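Local coordinates for HhaI Restriction Endonuclease (Haemophilus parahaemolyticus, PDB 6UKF), which binds its cognate DNA sequence and, as a restriction endonuclease, probably cuts both strands by hydrolysing phosphodiester bonds, at residues L59-A64 with A97-K102; G160-N165 with D204-L209; Q174-K179 with F208-N213. All coordinates share one frame; numbering follows the deposited sequence. Where two conformers were deposited one is given.

Interaction 1. Residues L59-A64 with A97-K102. With EDO (1,2-ethanediol), chain V; nucleotides of chain C.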
loop_
_atom_site.group_PDB
_atom_site.type_symbol
_atom_site.label_atom_id
_atom_site.label_comp_id
_atom_site.label_asym_id
_atom_site.label_seq_id
_atom_site.Cartn_x
_atom_site.Cartn_y
_atom_site.Cartn_z
ATOM N N LEU A 59 9.831 11.887 -0.892
ATOM C CA LEU A 59 10.514 13.168 -0.792
ATOM C C LEU A 59 12.013 12.932 -0.888
ATOM O O LEU A 59 12.541 11.994 -0.281
ATOM C CB LEU A 59 10.218 13.864 0.535
ATOM C CG LEU A 59 8.779 14.315 0.780
ATOM C CD1 LEU A 59 8.696 15.032 2.119
ATOM C CD2 LEU A 59 8.262 15.203 -0.336
ATOM N N ILE A 60 12.693 13.787 -1.638
ATOM C CA ILE A 60 14.131 13.688 -1.859
ATOM C C ILE A 60 14.804 14.796 -1.055
ATOM O O ILE A 60 14.479 15.975 -1.251
ATOM C CB ILE A 60 14.478 13.801 -3.353
ATOM C CG1 ILE A 60 13.745 12.722 -4.161
ATOM C CG2 ILE A 60 15.982 13.712 -3.547
ATOM C CD1 ILE A 60 14.053 11.302 -3.743
ATOM N N PRO A 61 15.728 14.479 -0.146
ATOM C CA PRO A 61 16.422 15.546 0.588
ATOM C C PRO A 61 17.344 16.327 -0.338
ATOM O O PRO A 61 18.129 15.748 -1.092
ATOM C CB PRO A 61 17.212 14.792 1.666
ATOM C CG PRO A 61 17.376 13.414 1.133
ATOM C CD PRO A 61 16.170 13.136 0.278
ATOM N N ASN A 62 17.229 17.648 -0.289
ATOM C CA ASN A 62 18.126 18.549 -1.004
ATOM C C ASN A 62 19.045 19.166 0.047
ATOM O O ASN A 62 18.663 20.112 0.742
ATOM C CB ASN A 62 17.343 19.609 -1.772
ATOM C CG ASN A 62 18.239 20.485 -2.634
ATOM O OD1 ASN A 62 19.383 20.764 -2.275
ATOM N ND2 ASN A 62 17.722 20.917 -3.778
ATOM N N ARG A 63 20.251 18.614 0.166
ATOM C CA ARG A 63 21.175 19.012 1.218
ATOM C C ARG A 63 21.868 20.334 0.926
ATOM O O ARG A 63 22.458 20.922 1.838
ATOM C CB ARG A 63 22.198 17.895 1.441
ATOM C CG ARG A 63 21.529 16.571 1.776
ATOM C CD ARG A 63 22.498 15.413 1.906
ATOM N NE ARG A 63 21.765 14.149 1.947
ATOM C CZ ARG A 63 21.183 13.652 3.034
ATOM N NH1 ARG A 63 21.250 14.301 4.189
ATOM N NH2 ARG A 63 20.531 12.499 2.965
ATOM N N ALA A 64 21.803 20.815 -0.316
ATOM C CA ALA A 64 22.338 22.133 -0.631
ATOM C C ALA A 64 21.356 23.240 -0.270
ATOM O O ALA A 64 21.774 24.323 0.153
ATOM C CB ALA A 64 22.690 22.219 -2.116
ATOM N N ALA A 97 16.858 14.742 7.479
ATOM C CA ALA A 97 17.722 14.511 6.330
ATOM C C ALA A 97 18.527 13.221 6.427
ATOM O O ALA A 97 18.948 12.698 5.390
ATOM C CB ALA A 97 18.665 15.698 6.135
ATOM N N ASN A 98 18.762 12.700 7.629
ATOM C CA ASN A 98 19.424 11.404 7.787
ATOM C C ASN A 98 18.347 10.329 7.690
ATOM O O ASN A 98 17.659 10.028 8.669
ATOM C CB ASN A 98 20.189 11.330 9.104
ATOM C CG ASN A 98 21.501 12.099 9.062
ATOM O OD1 ASN A 98 21.974 12.488 7.995
ATOM N ND2 ASN A 98 22.100 12.308 10.228
ATOM N N LEU A 99 18.199 9.755 6.499
ATOM C CA LEU A 99 17.136 8.795 6.241
ATOM C C LEU A 99 17.365 7.517 7.040
ATOM O O LEU A 99 18.500 7.111 7.295
ATOM C CB LEU A 99 17.090 8.465 4.750
ATOM C CG LEU A 99 17.054 9.664 3.799
ATOM C CD1 LEU A 99 16.889 9.206 2.358
ATOM C CD2 LEU A 99 15.948 10.642 4.176
ATOM N N SER A 100 16.265 6.873 7.430
ATOM C CA SER A 100 16.353 5.650 8.213
ATOM C C SER A 100 15.190 4.731 7.873
ATOM O O SER A 100 14.125 5.179 7.439
ATOM C CB SER A 100 16.344 5.935 9.721
ATOM O OG SER A 100 15.054 6.318 10.163
ATOM N N THR A 101 15.414 3.431 8.071
ATOM C CA THR A 101 14.344 2.456 7.904
ATOM C C THR A 101 13.406 2.459 9.101
ATOM O O THR A 101 12.240 2.074 8.977
ATOM C CB THR A 101 14.925 1.052 7.726
ATOM O OG1 THR A 101 15.878 0.788 8.763
ATOM C CG2 THR A 101 15.588 0.914 6.364
ATOM N N LYS A 102 13.905 2.875 10.263
ATOM C CA LYS A 102 13.064 2.977 11.446
ATOM C C LYS A 102 12.042 4.094 11.298
ATOM O O LYS A 102 10.932 4.000 11.837
ATOM C CB LYS A 102 13.973 3.226 12.648
ATOM C CG LYS A 102 13.320 3.092 14.005
ATOM C CD LYS A 102 14.322 3.412 15.107
ATOM C CE LYS A 102 15.480 2.427 15.116
HETATM C C1 EDO V . 17.808 -2.136 7.072
HETATM O O1 EDO V . 18.227 -1.023 7.871
HETATM C C2 EDO V . 16.826 -2.999 7.859
HETATM O O2 EDO V . 17.341 -3.251 9.172
ATOM P P DT C 4 14.626 -1.657 11.211
ATOM O OP1 DT C 4 15.874 -2.452 11.280
ATOM O OP2 DT C 4 14.690 -0.181 11.145
ATOM O "O5'" DT C 4 13.781 -2.186 9.976
ATOM C "C5'" DT C 4 13.522 -3.566 9.873
ATOM C "C4'" DT C 4 12.619 -3.851 8.703
ATOM O "O4'" DT C 4 11.286 -3.450 9.016
ATOM C "C3'" DT C 4 12.981 -3.115 7.413
ATOM O "O3'" DT C 4 13.753 -4.017 6.602
ATOM C "C2'" DT C 4 11.634 -2.694 6.803
ATOM C "C1'" DT C 4 10.597 -3.182 7.817
ATOM N N1 DT C 4 9.515 -2.226 8.171
ATOM C C2 DT C 4 8.216 -2.539 7.854
ATOM O O2 DT C 4 7.898 -3.546 7.247
ATOM N N3 DT C 4 7.291 -1.614 8.254
ATOM C C4 DT C 4 7.529 -0.441 8.946
ATOM O O4 DT C 4 6.629 0.326 9.264
ATOM C C5 DT C 4 8.911 -0.185 9.270
ATOM C C7 DT C 4 9.288 1.050 10.019
ATOM C C6 DT C 4 9.827 -1.085 8.885
HETATM O O HOH W 1 20.577 9.650 4.672
#

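Interaction 2. Residues G160-N165 with D204-L209. With EDO (1,2-ethanediol), chain M; nucleotides of chain C; nucleotides of chain B.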
loop_
_atom_site.group_PDB
_atom_site.type_symbol
_atom_site.label_atom_id
_atom_site.label_comp_id
_atom_site.label_asym_id
_atom_site.label_seq_id
_atom_site.Cartn_x
_atom_site.Cartn_y
_atom_site.Cartn_z
ATOM N N GLY A 160 10.120 -2.452 -4.746
ATOM C CA GLY A 160 9.689 -3.829 -4.820
ATOM C C GLY A 160 10.488 -4.666 -5.800
ATOM O O GLY A 160 11.429 -4.215 -6.449
ATOM N N SER A 161 10.067 -5.919 -5.916
ATOM C CA SER A 161 10.780 -6.914 -6.691
ATOM C C SER A 161 10.261 -6.944 -8.125
ATOM O O SER A 161 9.315 -6.244 -8.492
ATOM C CB SER A 161 10.598 -8.284 -6.042
ATOM O OG SER A 161 9.226 -8.647 -6.042
ATOM N N ARG A 162 10.896 -7.773 -8.949
ATOM C CA ARG A 162 10.424 -8.057 -10.295
ATOM C C ARG A 162 10.644 -9.536 -10.575
ATOM O O ARG A 162 11.487 -10.188 -9.953
ATOM C CB ARG A 162 11.123 -7.182 -11.346
ATOM C CG ARG A 162 12.641 -7.269 -11.348
ATOM C CD ARG A 162 13.242 -6.005 -11.930
ATOM N NE ARG A 162 14.702 -6.040 -11.959
ATOM C CZ ARG A 162 15.425 -6.549 -12.951
ATOM N NH1 ARG A 162 14.833 -7.076 -14.015
ATOM N NH2 ARG A 162 16.749 -6.531 -12.882
ATOM N N HIS A 163 9.864 -10.072 -11.507
ATOM C CA HIS A 163 10.001 -11.478 -11.852
ATOM C C HIS A 163 11.364 -11.736 -12.476
ATOM O O HIS A 163 11.885 -10.912 -13.232
ATOM C CB HIS A 163 8.931 -11.883 -12.861
ATOM C CG HIS A 163 7.550 -11.940 -12.295
ATOM N ND1 HIS A 163 6.487 -12.476 -12.988
ATOM C CD2 HIS A 163 7.055 -11.531 -11.102
ATOM C CE1 HIS A 163 5.395 -12.393 -12.248
ATOM N NE2 HIS A 163 5.713 -11.823 -11.100
ATOM N N LEU A 164 11.938 -12.894 -12.163
ATOM C CA LEU A 164 13.068 -13.379 -12.939
ATOM C C LEU A 164 12.705 -13.347 -14.417
ATOM O O LEU A 164 11.583 -13.683 -14.802
ATOM C CB LEU A 164 13.399 -14.812 -12.522
ATOM C CG LEU A 164 14.601 -15.462 -13.210
ATOM C CD1 LEU A 164 15.896 -14.845 -12.702
ATOM C CD2 LEU A 164 14.595 -16.964 -12.990
ATOM N N ASN A 165 13.658 -12.930 -15.245
ATOM C CA ASN A 165 13.446 -12.819 -16.680
ATOM C C ASN A 165 14.542 -13.577 -17.416
ATOM O O ASN A 165 15.533 -14.017 -16.827
ATOM C CB ASN A 165 13.396 -11.352 -17.130
ATOM C CG ASN A 165 14.576 -10.542 -16.630
ATOM O OD1 ASN A 165 15.708 -11.026 -16.593
ATOM N ND2 ASN A 165 14.314 -9.300 -16.237
ATOM N N ASP A 204 26.043 -11.576 -9.397
ATOM C CA ASP A 204 26.174 -10.605 -10.482
ATOM C C ASP A 204 25.347 -9.347 -10.214
ATOM O O ASP A 204 24.638 -8.837 -11.085
ATOM C CB ASP A 204 25.820 -11.239 -11.828
ATOM C CG ASP A 204 26.617 -10.651 -12.967
ATOM O OD1 ASP A 204 27.839 -10.467 -12.797
ATOM O OD2 ASP A 204 26.026 -10.383 -14.033
ATOM N N ASP A 205 25.456 -8.839 -8.988
ATOM C CA ASP A 205 24.753 -7.628 -8.561
ATOM C C ASP A 205 23.237 -7.774 -8.664
ATOM O O ASP A 205 22.520 -6.811 -8.947
ATOM C CB ASP A 205 25.248 -6.378 -9.298
ATOM C CG ASP A 205 24.579 -5.112 -8.802
ATOM O OD1 ASP A 205 23.929 -4.423 -9.616
ATOM O OD2 ASP A 205 24.674 -4.828 -7.590
ATOM N N LYS A 206 22.732 -8.979 -8.428
ATOM C CA LYS A 206 21.300 -9.200 -8.303
ATOM C C LYS A 206 21.043 -10.036 -7.062
ATOM O O LYS A 206 21.690 -11.068 -6.855
ATOM C CB LYS A 206 20.718 -9.890 -9.540
ATOM C CG LYS A 206 20.564 -8.957 -10.735
ATOM C CD LYS A 206 19.707 -9.568 -11.837
ATOM C CE LYS A 206 19.413 -8.551 -12.933
ATOM N NZ LYS A 206 20.613 -8.233 -13.753
ATOM N N ASP A 207 20.114 -9.575 -6.231
ATOM C CA ASP A 207 19.642 -10.329 -5.080
ATOM C C ASP A 207 18.354 -11.028 -5.492
ATOM O O ASP A 207 17.396 -10.371 -5.917
ATOM C CB ASP A 207 19.392 -9.402 -3.892
ATOM C CG ASP A 207 20.636 -8.642 -3.469
ATOM O OD1 ASP A 207 21.689 -9.187 -3.530
ATOM O OD2 ASP A 207 20.490 -7.386 -3.057
ATOM N N PHE A 208 18.339 -12.350 -5.384
ATOM C CA PHE A 208 17.201 -13.154 -5.798
ATOM C C PHE A 208 16.440 -13.625 -4.568
ATOM O O PHE A 208 17.014 -13.813 -3.492
ATOM C CB PHE A 208 17.648 -14.368 -6.621
ATOM C CG PHE A 208 18.386 -14.012 -7.881
ATOM C CD1 PHE A 208 17.698 -13.626 -9.019
ATOM C CD2 PHE A 208 19.768 -14.065 -7.926
ATOM C CE1 PHE A 208 18.377 -13.297 -10.176
ATOM C CE2 PHE A 208 20.452 -13.735 -9.080
ATOM C CZ PHE A 208 19.754 -13.352 -10.207
ATOM N N LEU A 209 15.134 -13.805 -4.738
ATOM C CA LEU A 209 14.266 -14.344 -3.701
ATOM C C LEU A 209 13.453 -15.469 -4.316
ATOM O O LEU A 209 12.912 -15.316 -5.416
ATOM C CB LEU A 209 13.330 -13.264 -3.151
ATOM C CG LEU A 209 12.296 -13.716 -2.117
ATOM C CD1 LEU A 209 12.966 -14.209 -0.845
ATOM C CD2 LEU A 209 11.333 -12.579 -1.812
HETATM C C1 EDO M . 6.875 -8.109 -10.634
HETATM O O1 EDO M . 5.760 -8.554 -9.854
HETATM C C2 EDO M . 6.710 -8.552 -12.081
HETATM O O2 EDO M . 7.927 -8.297 -12.791
ATOM P P DG C 7 7.876 -10.950 -3.533
ATOM O OP1 DG C 7 7.504 -12.370 -3.349
ATOM O OP2 DG C 7 8.981 -10.601 -4.447
ATOM O "O5'" DG C 7 6.563 -10.150 -3.989
ATOM C "C5'" DG C 7 5.309 -10.442 -3.374
ATOM C "C4'" DG C 7 4.143 -9.936 -4.203
ATOM O "O4'" DG C 7 4.011 -8.493 -4.043
ATOM C "C3'" DG C 7 4.241 -10.157 -5.711
ATOM O "O3'" DG C 7 2.920 -10.341 -6.244
ATOM C "C2'" DG C 7 4.927 -8.882 -6.197
ATOM C "C1'" DG C 7 4.356 -7.828 -5.255
ATOM N N9 DG C 7 5.280 -6.756 -4.910
ATOM C C8 DG C 7 6.605 -6.883 -4.574
ATOM N N7 DG C 7 7.177 -5.750 -4.282
ATOM C C5 DG C 7 6.161 -4.813 -4.415
ATOM C C6 DG C 7 6.182 -3.412 -4.226
ATOM O O6 DG C 7 7.133 -2.698 -3.886
ATOM N N1 DG C 7 4.936 -2.840 -4.467
ATOM C C2 DG C 7 3.813 -3.536 -4.844
ATOM N N2 DG C 7 2.701 -2.812 -5.034
ATOM N N3 DG C 7 3.780 -4.846 -5.024
ATOM C C4 DG C 7 4.985 -5.418 -4.793
ATOM P P DC B 3 17.194 -6.338 -16.387
ATOM O OP1 DC B 3 18.642 -6.628 -16.467
ATOM O OP2 DC B 3 16.289 -7.330 -15.771
ATOM O "O5'" DC B 3 17.008 -4.927 -15.662
ATOM C "C5'" DC B 3 17.672 -3.777 -16.181
ATOM C "C4'" DC B 3 17.112 -2.512 -15.563
ATOM O "O4'" DC B 3 15.779 -2.272 -16.076
ATOM C "C3'" DC B 3 16.988 -2.555 -14.036
ATOM O "O3'" DC B 3 17.728 -1.475 -13.468
ATOM C "C2'" DC B 3 15.481 -2.460 -13.769
ATOM C "C1'" DC B 3 14.957 -1.796 -15.036
ATOM N N1 DC B 3 13.539 -2.113 -15.373
ATOM C C2 DC B 3 12.639 -1.068 -15.619
ATOM O O2 DC B 3 13.034 0.103 -15.542
ATOM N N3 DC B 3 11.355 -1.370 -15.932
ATOM C C4 DC B 3 10.967 -2.643 -16.006
ATOM N N4 DC B 3 9.691 -2.893 -16.318
ATOM C C5 DC B 3 11.870 -3.720 -15.765
ATOM C C6 DC B 3 13.134 -3.411 -15.459
ATOM P P DC C 8 2.669 -10.474 -7.825
ATOM O OP1 DC C 8 1.445 -11.280 -8.031
ATOM O OP2 DC C 8 3.936 -10.921 -8.440
ATOM O "O5'" DC C 8 2.364 -8.972 -8.295
ATOM C "C5'" DC C 8 1.164 -8.311 -7.876
ATOM C "C4'" DC C 8 1.172 -6.863 -8.324
ATOM O "O4'" DC C 8 2.273 -6.184 -7.695
ATOM C "C3'" DC C 8 1.392 -6.658 -9.815
ATOM O "O3'" DC C 8 0.150 -6.494 -10.490
ATOM C "C2'" DC C 8 2.263 -5.400 -9.919
ATOM C "C1'" DC C 8 2.603 -5.062 -8.469
ATOM N N1 DC C 8 4.032 -4.755 -8.274
ATOM C C2 DC C 8 4.433 -3.431 -8.123
ATOM O O2 DC C 8 3.579 -2.541 -8.150
ATOM N N3 DC C 8 5.747 -3.160 -7.940
ATOM C C4 DC C 8 6.635 -4.153 -7.922
ATOM N N4 DC C 8 7.920 -3.838 -7.744
ATOM C C5 DC C 8 6.244 -5.514 -8.085
ATOM C C6 DC C 8 4.944 -5.766 -8.259
#

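Interaction 3. Residues Q174-K179 with F208-N213. With nucleotides of chain C.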
loop_
_atom_site.group_PDB
_atom_site.type_symbol
_atom_site.label_atom_id
_atom_site.label_comp_id
_atom_site.label_asym_id
_atom_site.label_seq_id
_atom_site.Cartn_x
_atom_site.Cartn_y
_atom_site.Cartn_z
ATOM N N GLN A 174 23.682 -19.530 -12.313
ATOM C CA GLN A 174 25.035 -19.492 -11.763
ATOM C C GLN A 174 25.017 -19.211 -10.265
ATOM O O GLN A 174 25.853 -19.742 -9.525
ATOM C CB GLN A 174 25.880 -18.475 -12.534
ATOM C CG GLN A 174 26.209 -18.944 -13.947
ATOM C CD GLN A 174 26.935 -17.908 -14.781
ATOM O OE1 GLN A 174 27.561 -16.991 -14.253
ATOM N NE2 GLN A 174 26.854 -18.055 -16.097
ATOM N N ALA A 175 24.062 -18.402 -9.796
ATOM C CA ALA A 175 23.920 -18.192 -8.357
ATOM C C ALA A 175 23.517 -19.484 -7.650
ATOM O O ALA A 175 24.032 -19.794 -6.569
ATOM C CB ALA A 175 22.906 -17.081 -8.077
ATOM N N LEU A 176 22.597 -20.250 -8.244
ATOM C CA LEU A 176 22.223 -21.538 -7.667
ATOM C C LEU A 176 23.425 -22.468 -7.603
ATOM O O LEU A 176 23.652 -23.147 -6.594
ATOM C CB LEU A 176 21.116 -22.176 -8.507
ATOM C CG LEU A 176 19.736 -21.526 -8.427
ATOM C CD1 LEU A 176 18.865 -22.004 -9.576
ATOM C CD2 LEU A 176 19.073 -21.828 -7.092
ATOM N N ASP A 177 24.201 -22.516 -8.684
ATOM C CA ASP A 177 25.403 -23.337 -8.713
ATOM C C ASP A 177 26.360 -22.941 -7.594
ATOM O O ASP A 177 26.880 -23.800 -6.872
ATOM C CB ASP A 177 26.061 -23.169 -10.079
ATOM C CG ASP A 177 27.219 -24.101 -10.289
ATOM O OD1 ASP A 177 27.416 -24.969 -9.505
ATOM O OD2 ASP A 177 27.968 -23.895 -11.364
ATOM N N LYS A 178 26.589 -21.636 -7.426
ATOM C CA LYS A 178 27.496 -21.163 -6.386
ATOM C C LYS A 178 27.016 -21.570 -4.999
ATOM O O LYS A 178 27.824 -21.937 -4.137
ATOM C CB LYS A 178 27.624 -19.641 -6.473
ATOM C CG LYS A 178 28.278 -19.000 -5.260
ATOM N N LYS A 179 25.706 -21.509 -4.761
ATOM C CA LYS A 179 25.158 -21.803 -3.443
ATOM C C LYS A 179 25.013 -23.295 -3.177
ATOM O O LYS A 179 24.666 -23.676 -2.053
ATOM C CB LYS A 179 23.795 -21.125 -3.282
ATOM N N PHE A 208 18.339 -12.350 -5.384
ATOM C CA PHE A 208 17.201 -13.154 -5.798
ATOM C C PHE A 208 16.440 -13.625 -4.568
ATOM O O PHE A 208 17.014 -13.813 -3.492
ATOM C CB PHE A 208 17.648 -14.368 -6.621
ATOM C CG PHE A 208 18.386 -14.012 -7.881
ATOM C CD1 PHE A 208 17.698 -13.626 -9.019
ATOM C CD2 PHE A 208 19.768 -14.065 -7.926
ATOM C CE1 PHE A 208 18.377 -13.297 -10.176
ATOM C CE2 PHE A 208 20.452 -13.735 -9.080
ATOM C CZ PHE A 208 19.754 -13.352 -10.207
ATOM N N LEU A 209 15.134 -13.805 -4.738
ATOM C CA LEU A 209 14.266 -14.344 -3.701
ATOM C C LEU A 209 13.453 -15.469 -4.316
ATOM O O LEU A 209 12.912 -15.316 -5.416
ATOM C CB LEU A 209 13.330 -13.264 -3.151
ATOM C CG LEU A 209 12.296 -13.716 -2.117
ATOM C CD1 LEU A 209 12.966 -14.209 -0.845
ATOM C CD2 LEU A 209 11.333 -12.579 -1.812
ATOM N N ILE A 210 13.368 -16.592 -3.609
ATOM C CA ILE A 210 12.702 -17.794 -4.097
ATOM C C ILE A 210 11.453 -18.023 -3.256
ATOM O O ILE A 210 11.520 -18.026 -2.021
ATOM C CB ILE A 210 13.649 -19.006 -4.040
ATOM C CG1 ILE A 210 14.900 -18.736 -4.884
ATOM C CG2 ILE A 210 12.942 -20.262 -4.521
ATOM C CD1 ILE A 210 16.024 -19.722 -4.659
ATOM N N LYS A 211 10.316 -18.205 -3.929
ATOM C CA LYS A 211 9.031 -18.402 -3.276
ATOM C C LYS A 211 8.330 -19.597 -3.901
ATOM O O LYS A 211 8.331 -19.762 -5.126
ATOM C CB LYS A 211 8.124 -17.175 -3.429
ATOM C CG LYS A 211 8.727 -15.869 -2.933
ATOM C CD LYS A 211 8.744 -15.787 -1.411
ATOM C CE LYS A 211 7.467 -15.155 -0.861
ATOM N NZ LYS A 211 7.529 -13.674 -0.807
ATOM N N GLU A 212 7.715 -20.413 -3.052
ATOM C CA GLU A 212 7.035 -21.617 -3.499
ATOM C C GLU A 212 5.693 -21.262 -4.123
ATOM O O GLU A 212 4.861 -20.594 -3.500
ATOM C CB GLU A 212 6.812 -22.551 -2.313
ATOM N N ASN A 213 5.490 -21.713 -5.353
ATOM C CA ASN A 213 4.214 -21.649 -6.039
ATOM C C ASN A 213 3.650 -23.066 -6.148
ATOM O O ASN A 213 4.191 -24.014 -5.564
ATOM C CB ASN A 213 4.373 -20.962 -7.395
ATOM P P DG C 7 7.876 -10.950 -3.533
ATOM O OP1 DG C 7 7.504 -12.370 -3.349
ATOM O OP2 DG C 7 8.981 -10.601 -4.447
ATOM O "O5'" DG C 7 6.563 -10.150 -3.989
ATOM C "C5'" DG C 7 5.309 -10.442 -3.374
ATOM C "C4'" DG C 7 4.143 -9.936 -4.203
ATOM O "O4'" DG C 7 4.011 -8.493 -4.043
ATOM C "C3'" DG C 7 4.241 -10.157 -5.711
ATOM O "O3'" DG C 7 2.920 -10.341 -6.244
ATOM C "C2'" DG C 7 4.927 -8.882 -6.197
ATOM C "C1'" DG C 7 4.356 -7.828 -5.255
ATOM N N9 DG C 7 5.280 -6.756 -4.910
ATOM C C8 DG C 7 6.605 -6.883 -4.574
ATOM N N7 DG C 7 7.177 -5.750 -4.282
ATOM C C5 DG C 7 6.161 -4.813 -4.415
ATOM C C6 DG C 7 6.182 -3.412 -4.226
ATOM O O6 DG C 7 7.133 -2.698 -3.886
ATOM N N1 DG C 7 4.936 -2.840 -4.467
ATOM C C2 DG C 7 3.813 -3.536 -4.844
ATOM N N2 DG C 7 2.701 -2.812 -5.034
ATOM N N3 DG C 7 3.780 -4.846 -5.024
ATOM C C4 DG C 7 4.985 -5.418 -4.793
ATOM P P DC C 6 12.643 -7.231 0.124
ATOM O OP1 DC C 6 13.387 -7.943 1.185
ATOM O OP2 DC C 6 13.395 -6.546 -0.950
ATOM O "O5'" DC C 6 11.628 -8.242 -0.584
ATOM C "C5'" DC C 6 10.869 -9.149 0.206
ATOM C "C4'" DC C 6 9.459 -9.306 -0.323
ATOM O "O4'" DC C 6 8.697 -8.086 -0.066
ATOM C "C3'" DC C 6 9.326 -9.542 -1.829
ATOM O "O3'" DC C 6 8.198 -10.378 -2.069
ATOM C "C2'" DC C 6 9.147 -8.129 -2.370
ATOM C "C1'" DC C 6 8.241 -7.539 -1.299
ATOM N N1 DC C 6 8.247 -6.057 -1.180
ATOM C C2 DC C 6 7.054 -5.416 -0.857
ATOM O O2 DC C 6 6.037 -6.098 -0.693
ATOM N N3 DC C 6 7.041 -4.066 -0.739
ATOM C C4 DC C 6 8.163 -3.369 -0.918
ATOM N N4 DC C 6 8.100 -2.040 -0.786
ATOM C C5 DC C 6 9.398 -4.007 -1.238
ATOM C C6 DC C 6 9.395 -5.342 -1.355
#

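Interaction 1. Residues L59-A64 with A97-K102
Pro-61, near the end of strand 51-62, meets Leu-99 of the loop 97-102: CG of Pro-61 lies 4.4 Å from CD2 of Leu-99. Both side chains also rest on Tyr-154 of strand 148-156, so this apolar touch belongs to a larger cluster on the sheet. Two residues on, where the strand has given way to loop, Arg-63 sends an extended chain back alongside its own strand, and CB of Pro-61 lies over one face of its guanidinium, toward the rim of the group. Its two terminal nitrogens share a single acceptor, the carbonyl of Ala-97. NH2 of Arg-63 makes the better bond, 2.9 Å to O of Ala-97, although it is bent (141° at the hydrogen); NH1 adds a weak one of 3.1 Å to the same oxygen. The carbonyl oxygen sits at the guanidinium edge, 18° out of its plane, and the methyl CB of Ala-97 comes within 3.5 Å of NH1 of Arg-63. A water accepting from N of Leu-99, and weakly from NH2 of Arg-63, bridges the segments once more. Farther along the loop, OG1 of Thr-101 donates to phosphate oxygen OP2 of DT4 of chain C, at 2.8 Å. Two N-H groups of one guanidinium sharing a backbone carbonyl thus join a strand end of the antiparallel sheet to a loop that reaches the DNA backbone.

Interaction 2. Residues G160-N165 with D204-L209
Arg-162 and Lys-206 lie side by side where the two segments approach the DNA, with CE of Lys-206 3.3 Å from NH2 of Arg-162, oblique to the guanidinium. Their charged ends stay somewhat apart, NH2 of Arg-162 being 4.3 Å from NZ of Lys-206, and both are directed to the phosphate of DC3 of chain B. That anion probably offsets the two positive charges. One face of the guanidinium is turned to the DC3 sugar-phosphate, and ND2 of Asn-165 reaches the same phosphate, although the placing of its oxygen OP2 is less certain in the model. The arginine gets there by a first torsion that tucks CG in over the backbone, flanked by N and C (chi1 56°), followed by an extended chain.

Deeper in, Leu-164 and Phe-208 cross obliquely: CD1 of the leucine approaches CE1 of the ring at 3.9 Å. Phe-172 of helix 169-179 meets the same ring edge-to-face and also touches Leu-164, so that the three side chains touch one another.

Ser-161 and His-163 face the other DNA strand. OG of Ser-161 donates to OP2 of DG7 of chain C at 2.5 Å, while O of Ser-161 accepts from the base amino group N4 of DC8 of chain C, at 2.9 Å with an angle of 148°. His-163 turns its edge to the next phosphate, NE2 giving a weak, long but nearly straight bond to OP2 of DC8 of chain C, 3.3 Å; ethanediol lies over one ring face. With the backbone N of Gly-160 donating to O6 of a guanine base, this is a DNA-recognition site in which the loop leading into strand 162-163 meets base edges through its backbone, while side chains hold the phosphates of both DNA strands.

Interaction 3. Residues Q174-K179 with F208-N213
Ala-175 and Leu-176, neighbours on helix 169-179, each meet a different residue of strand 207-212. CB of Ala-175 points toward the strand and comes 4.3 Å from CE2 of Phe-208, at an oblique angle to the ring. One step along, CD2 of Leu-176 approaches CD1 of Ile-210 at 4.4 Å, branch end to branch end; the isoleucine reaches out because CD1 continues away from CA (chi2 167°). Both contacts are apolar, and all four residues are buried. Phe-208 and Ile-210 alternate with Leu-209 and Lys-211, which look to the other side of the sheet. There CD2 of Leu-209 packs 3.6 Å from C3' of DC6 of chain C, and NZ of Lys-211, on a chain bent at three torsions, donates to OP1 of DG7 of chain C at 2.9 Å. In the next shell Phe-172 sets its ring edge-to-face with Phe-208, and Ile-201 of strand 199-202 touches Ala-175, Leu-176 and Phe-208 together. Leu-190 of strand 189-191 adjoins both Leu-176 and Ile-210. The helix thus packs over strands 207-212 and 199-202, on one face of the antiparallel sheet in which 207-212 lies between 199-202 and 217-221, while DNA lies against the opposite face.

Interactions 2 and 3 belong together: they share strand 207-212 and Phe-208, and their centres are about 10 Å apart. Interaction 3 is the buried one, apolar throughout, on the helix side of the small antiparallel sheet; interaction 2 is partly buried and joins the same hydrophobic layer to a charged edge turned to DNA. Interaction 1 is separate, its centre about 26 Å from that of interaction 2 and 33 Å from that of interaction 3, on another sheet. It lies at the surface and relies mainly on an arginine bonded to a backbone carbonyl, with a weaker link through water and a small apolar touch. In all three, some residue of a segment reaches the DNA backbone.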